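Local coordinates for protein Syntaxin1 (Monosiga brevicollis, PDB 2XHE) that probably acts as a SNAP receptor in membrane fusion, binding other SNARE proteins as a member of the syntaxin family, at residues I60-H71 against V150-N161. Residues are numbered along the deposited sequence; the frame is centred on the assembly and turned at random.
Sequences IEQAIEQVAQLH and VMTRYNDVQAEN
Ile64 is the knob of this contact. It fits into a hollow formed by Val150, Arg153, Tyr154 and Val157 of the facing helix. Its branches divide the hollow. CG1 of Ile64 meets CD1 of Tyr154 at 3.6 Å, Ile64 CD1 reaches Val150 CG1, and Ile64 CG2 lies against CG of Arg153 and CG1 of Val157. Chi1 of Ile64 (-80°) separates CG1 and CG2, setting CG2 opposite the backbone N, and the extended chi2 carries CD1 toward Val150. The packing continues on both sides of the knob. Val150 CG1 also touches CG of Glu61 at 3.7 Å and CG2 of Ile60, whose side chain crosses that of Met151 at about a right angle. Further along, Val157 CG2 rests on the small surface of Ala68, 3.9 Å from its CA.

A salt bridge borders the apolar core. Arg153 NE donates a weak, long bond to OE2 of Glu65 (3.4 Å), which sits at the guanidinium edge. The carboxylate and guanidinium planes are nearly coplanar, 19° apart.

At the C-terminal end of both segments, Gln158 NE2 donates to NE2 of His71 at 3.1 Å, from a position tilted 28° out of the imidazole plane. CB of Asn161 lies over one face of the His71 ring, a CH-pi contact. With an alanine in place of His71, the Gln158 amide would probably lose this acceptor and a gap would open beside Asn161.

The axes of the two segments run nearly parallel, 9.9 Å apart at closest approach. The contact joins helices 44-72 and 131-171, which with helix 80-116 match the Habc bundle of syntaxins. Helix 80-116 packs on Val67. Helix 214-237, in the SNARE region, lies against Tyr154, Gln158 and His71, consistent with the closed form of syntaxin; its Ser225 hydrogen-bonds OE1 of Gln158.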
loop_
_atom_site.group_PDB
_atom_site.type_symbol
_atom_site.label_atom_id
_atom_site.label_comp_id
_atom_site.label_asym_id
_atom_site.label_seq_id
_atom_site.Cartn_x
_atom_site.Cartn_y
_atom_site.Cartn_z
ATOM N N ILE B 60 0.757 18.187 -24.605
ATOM C CA ILE B 60 -0.481 18.708 -24.039
ATOM C C ILE B 60 -0.264 19.299 -22.638
ATOM O O ILE B 60 -0.777 20.374 -22.329
ATOM C CB ILE B 60 -1.587 17.639 -23.986
ATOM C CG1 ILE B 60 -1.887 17.102 -25.383
ATOM C CG2 ILE B 60 -2.854 18.200 -23.360
ATOM C CD1 ILE B 60 -3.178 16.296 -25.444
ATOM N N GLU B 61 0.503 18.603 -21.797
ATOM C CA GLU B 61 0.779 19.080 -20.439
ATOM C C GLU B 61 1.359 20.486 -20.417
ATOM O O GLU B 61 0.946 21.315 -19.610
ATOM C CB GLU B 61 1.714 18.132 -19.694
ATOM C CG GLU B 61 1.025 16.899 -19.158
ATOM C CD GLU B 61 1.812 16.227 -18.057
ATOM O OE1 GLU B 61 1.575 16.564 -16.874
ATOM O OE2 GLU B 61 2.664 15.366 -18.374
ATOM N N GLN B 62 2.327 20.740 -21.299
ATOM C CA GLN B 62 2.958 22.052 -21.419
ATOM C C GLN B 62 1.964 23.058 -21.995
ATOM O O GLN B 62 1.815 24.166 -21.482
ATOM C CB GLN B 62 4.195 21.966 -22.317
ATOM C CG GLN B 62 5.508 22.384 -21.652
ATOM C CD GLN B 62 6.006 21.376 -20.619
ATOM O OE1 GLN B 62 5.654 20.196 -20.660
ATOM N NE2 GLN B 62 6.837 21.843 -19.689
ATOM N N ALA B 63 1.284 22.655 -23.063
ATOM C CA ALA B 63 0.260 23.475 -23.700
ATOM C C ALA B 63 -0.831 23.936 -22.724
ATOM O O ALA B 63 -1.246 25.094 -22.746
ATOM C CB ALA B 63 -0.360 22.716 -24.876
ATOM N N ILE B 64 -1.299 23.023 -21.882
ATOM C CA ILE B 64 -2.325 23.341 -20.899
ATOM C C ILE B 64 -1.894 24.489 -19.986
ATOM O O ILE B 64 -2.656 25.428 -19.753
ATOM C CB ILE B 64 -2.704 22.089 -20.047
ATOM C CG1 ILE B 64 -3.676 21.189 -20.815
ATOM C CG2 ILE B 64 -3.317 22.492 -18.717
ATOM C CD1 ILE B 64 -3.610 19.743 -20.390
ATOM N N GLU B 65 -0.670 24.418 -19.477
ATOM C CA GLU B 65 -0.192 25.411 -18.516
ATOM C C GLU B 65 0.151 26.742 -19.187
ATOM O O GLU B 65 0.542 27.699 -18.522
ATOM C CB GLU B 65 1.003 24.876 -17.717
ATOM C CG GLU B 65 0.750 23.522 -17.032
ATOM C CD GLU B 65 -0.431 23.534 -16.059
ATOM O OE1 GLU B 65 -0.750 24.613 -15.510
ATOM O OE2 GLU B 65 -1.035 22.458 -15.840
ATOM N N GLN B 66 -0.011 26.798 -20.504
ATOM C CA GLN B 66 0.166 28.037 -21.246
ATOM C C GLN B 66 -1.190 28.652 -21.567
ATOM O O GLN B 66 -1.342 29.874 -21.598
ATOM C CB GLN B 66 0.962 27.789 -22.529
ATOM C CG GLN B 66 2.431 27.439 -22.296
ATOM C CD GLN B 66 3.038 26.678 -23.459
ATOM O OE1 GLN B 66 2.501 26.692 -24.572
ATOM N NE2 GLN B 66 4.156 25.996 -23.205
ATOM N N VAL B 67 -2.178 27.800 -21.814
ATOM C CA VAL B 67 -3.552 28.264 -21.938
ATOM C C VAL B 67 -3.974 28.866 -20.600
ATOM O O VAL B 67 -4.812 29.757 -20.544
ATOM C CB VAL B 67 -4.515 27.126 -22.345
ATOM C CG1 VAL B 67 -5.923 27.654 -22.505
ATOM C CG2 VAL B 67 -4.051 26.473 -23.637
ATOM N N ALA B 68 -3.373 28.385 -19.518
ATOM C CA ALA B 68 -3.663 28.923 -18.192
ATOM C C ALA B 68 -3.373 30.425 -18.139
ATOM O O ALA B 68 -4.258 31.223 -17.826
ATOM C CB ALA B 68 -2.874 28.179 -17.123
ATOM N N GLN B 69 -2.138 30.808 -18.457
ATOM C CA GLN B 69 -1.751 32.219 -18.472
ATOM C C GLN B 69 -2.548 33.039 -19.484
ATOM O O GLN B 69 -3.125 34.071 -19.142
ATOM C CB GLN B 69 -0.259 32.371 -18.756
ATOM C CG GLN B 69 0.623 31.691 -17.739
ATOM C CD GLN B 69 2.091 31.876 -18.043
ATOM O OE1 GLN B 69 2.457 32.559 -19.002
ATOM N NE2 GLN B 69 2.946 31.267 -17.225
ATOM N N LEU B 70 -2.573 32.578 -20.731
ATOM C CA LEU B 70 -3.275 33.294 -21.791
ATOM C C LEU B 70 -4.702 33.688 -21.402
ATOM O O LEU B 70 -5.246 34.663 -21.924
ATOM C CB LEU B 70 -3.283 32.475 -23.085
ATOM C CG LEU B 70 -1.936 32.226 -23.764
ATOM C CD1 LEU B 70 -2.145 31.559 -25.115
ATOM C CD2 LEU B 70 -1.167 33.532 -23.922
ATOM N N HIS B 71 -5.302 32.932 -20.487
ATOM C CA HIS B 71 -6.658 33.214 -20.023
ATOM C C HIS B 71 -6.700 34.316 -18.967
ATOM O O HIS B 71 -7.434 35.298 -19.115
ATOM C CB HIS B 71 -7.311 31.951 -19.464
ATOM C CG HIS B 71 -8.035 31.141 -20.490
ATOM N ND1 HIS B 71 -9.014 31.673 -21.303
ATOM C CD2 HIS B 71 -7.937 29.834 -20.827
ATOM C CE1 HIS B 71 -9.479 30.732 -22.102
ATOM N NE2 HIS B 71 -8.842 29.605 -21.835
ATOM N N VAL B 150 -4.503 13.975 -17.440
ATOM C CA VAL B 150 -3.985 15.200 -18.060
ATOM C C VAL B 150 -5.129 16.038 -18.574
ATOM O O VAL B 150 -5.167 17.247 -18.365
ATOM C CB VAL B 150 -3.003 14.947 -19.248
ATOM C CG1 VAL B 150 -2.574 16.262 -19.852
ATOM C CG2 VAL B 150 -1.766 14.214 -18.784
ATOM N N MET B 151 -6.064 15.391 -19.250
ATOM C CA MET B 151 -7.191 16.117 -19.813
ATOM C C MET B 151 -8.062 16.698 -18.720
ATOM O O MET B 151 -8.759 17.684 -18.924
ATOM C CB MET B 151 -8.011 15.226 -20.741
ATOM C CG MET B 151 -7.242 14.825 -21.992
ATOM S SD MET B 151 -6.352 16.214 -22.762
ATOM C CE MET B 151 -7.623 16.859 -23.853
ATOM N N THR B 152 -8.018 16.085 -17.551
ATOM C CA THR B 152 -8.825 16.563 -16.450
ATOM C C THR B 152 -8.244 17.877 -15.979
ATOM O O THR B 152 -8.972 18.757 -15.528
ATOM C CB THR B 152 -8.881 15.541 -15.307
ATOM O OG1 THR B 152 -9.601 14.387 -15.755
ATOM C CG2 THR B 152 -9.588 16.125 -14.095
ATOM N N ARG B 153 -6.928 18.007 -16.095
ATOM C CA ARG B 153 -6.269 19.260 -15.745
ATOM C C ARG B 153 -6.747 20.337 -16.709
ATOM O O ARG B 153 -7.057 21.453 -16.300
ATOM C CB ARG B 153 -4.748 19.113 -15.780
ATOM C CG ARG B 153 -3.996 20.396 -15.486
ATOM C CD ARG B 153 -4.550 21.105 -14.256
ATOM N NE ARG B 153 -3.854 22.365 -13.997
ATOM C CZ ARG B 153 -4.372 23.388 -13.319
ATOM N NH1 ARG B 153 -5.605 23.312 -12.828
ATOM N NH2 ARG B 153 -3.658 24.493 -13.137
ATOM N N TYR B 154 -6.833 19.976 -17.988
ATOM C CA TYR B 154 -7.361 20.860 -19.024
ATOM C C TYR B 154 -8.810 21.240 -18.721
ATOM O O TYR B 154 -9.143 22.416 -18.603
ATOM C CB TYR B 154 -7.258 20.176 -20.389
ATOM C CG TYR B 154 -7.593 21.042 -21.586
ATOM C CD1 TYR B 154 -6.982 22.273 -21.779
ATOM C CD2 TYR B 154 -8.498 20.603 -22.549
ATOM C CE1 TYR B 154 -7.283 23.060 -22.892
ATOM C CE2 TYR B 154 -8.803 21.378 -23.664
ATOM C CZ TYR B 154 -8.194 22.605 -23.833
ATOM O OH TYR B 154 -8.504 23.373 -24.940
ATOM N N ASN B 155 -9.671 20.237 -18.589
ATOM C CA ASN B 155 -11.071 20.468 -18.253
ATOM C C ASN B 155 -11.220 21.408 -17.060
ATOM O O ASN B 155 -12.157 22.208 -17.004
ATOM C CB ASN B 155 -11.780 19.136 -17.979
ATOM C CG ASN B 155 -13.246 19.311 -17.623
ATOM O OD1 ASN B 155 -13.593 19.525 -16.456
ATOM N ND2 ASN B 155 -14.121 19.190 -18.625
ATOM N N ASP B 156 -10.288 21.320 -16.114
ATOM C CA ASP B 156 -10.372 22.122 -14.899
ATOM C C ASP B 156 -10.007 23.581 -15.132
ATOM O O ASP B 156 -10.667 24.465 -14.596
ATOM C CB ASP B 156 -9.526 21.522 -13.774
ATOM C CG ASP B 156 -10.322 20.569 -12.889
ATOM O OD1 ASP B 156 -11.561 20.470 -13.059
ATOM O OD2 ASP B 156 -9.707 19.921 -12.014
ATOM N N VAL B 157 -8.973 23.831 -15.936
ATOM C CA VAL B 157 -8.556 25.202 -16.254
ATOM C C VAL B 157 -9.548 25.910 -17.186
ATOM O O VAL B 157 -9.707 27.128 -17.115
ATOM C CB VAL B 157 -7.112 25.264 -16.826
ATOM C CG1 VAL B 157 -6.954 24.310 -17.985
ATOM C CG2 VAL B 157 -6.748 26.683 -17.253
ATOM N N GLN B 158 -10.224 25.148 -18.044
ATOM C CA GLN B 158 -11.270 25.711 -18.905
ATOM C C GLN B 158 -12.491 26.177 -18.111
ATOM O O GLN B 158 -12.853 27.351 -18.146
ATOM C CB GLN B 158 -11.686 24.722 -20.002
ATOM C CG GLN B 158 -10.608 24.463 -21.061
ATOM C CD GLN B 158 -10.246 25.706 -21.886
ATOM O OE1 GLN B 158 -10.682 25.858 -23.027
ATOM N NE2 GLN B 158 -9.435 26.583 -21.310
ATOM N N ALA B 159 -13.126 25.260 -17.395
ATOM C CA ALA B 159 -14.257 25.620 -16.545
ATOM C C ALA B 159 -13.873 26.635 -15.467
ATOM O O ALA B 159 -14.660 27.517 -15.137
ATOM C CB ALA B 159 -14.852 24.383 -15.916
ATOM N N GLU B 160 -12.666 26.499 -14.922
ATOM C CA GLU B 160 -12.144 27.435 -13.925
ATOM C C GLU B 160 -12.140 28.857 -14.465
ATOM O O GLU B 160 -12.547 29.792 -13.774
ATOM C CB GLU B 160 -10.723 27.033 -13.512
ATOM C CG GLU B 160 -10.002 28.001 -12.577
ATOM C CD GLU B 160 -8.648 27.461 -12.104
ATOM O OE1 GLU B 160 -7.744 28.275 -11.822
ATOM O OE2 GLU B 160 -8.485 26.221 -12.016
ATOM N N ASN B 161 -11.676 29.007 -15.704
ATOM C CA ASN B 161 -11.615 30.313 -16.356
ATOM C C ASN B 161 -12.974 30.786 -16.875
ATOM O O ASN B 161 -13.254 31.981 -16.861
ATOM C CB ASN B 161 -10.566 30.329 -17.482
ATOM C CG ASN B 161 -9.187 30.783 -17.000
ATOM O OD1 ASN B 161 -8.189 30.084 -17.183
ATOM N ND2 ASN B 161 -9.130 31.958 -16.387
#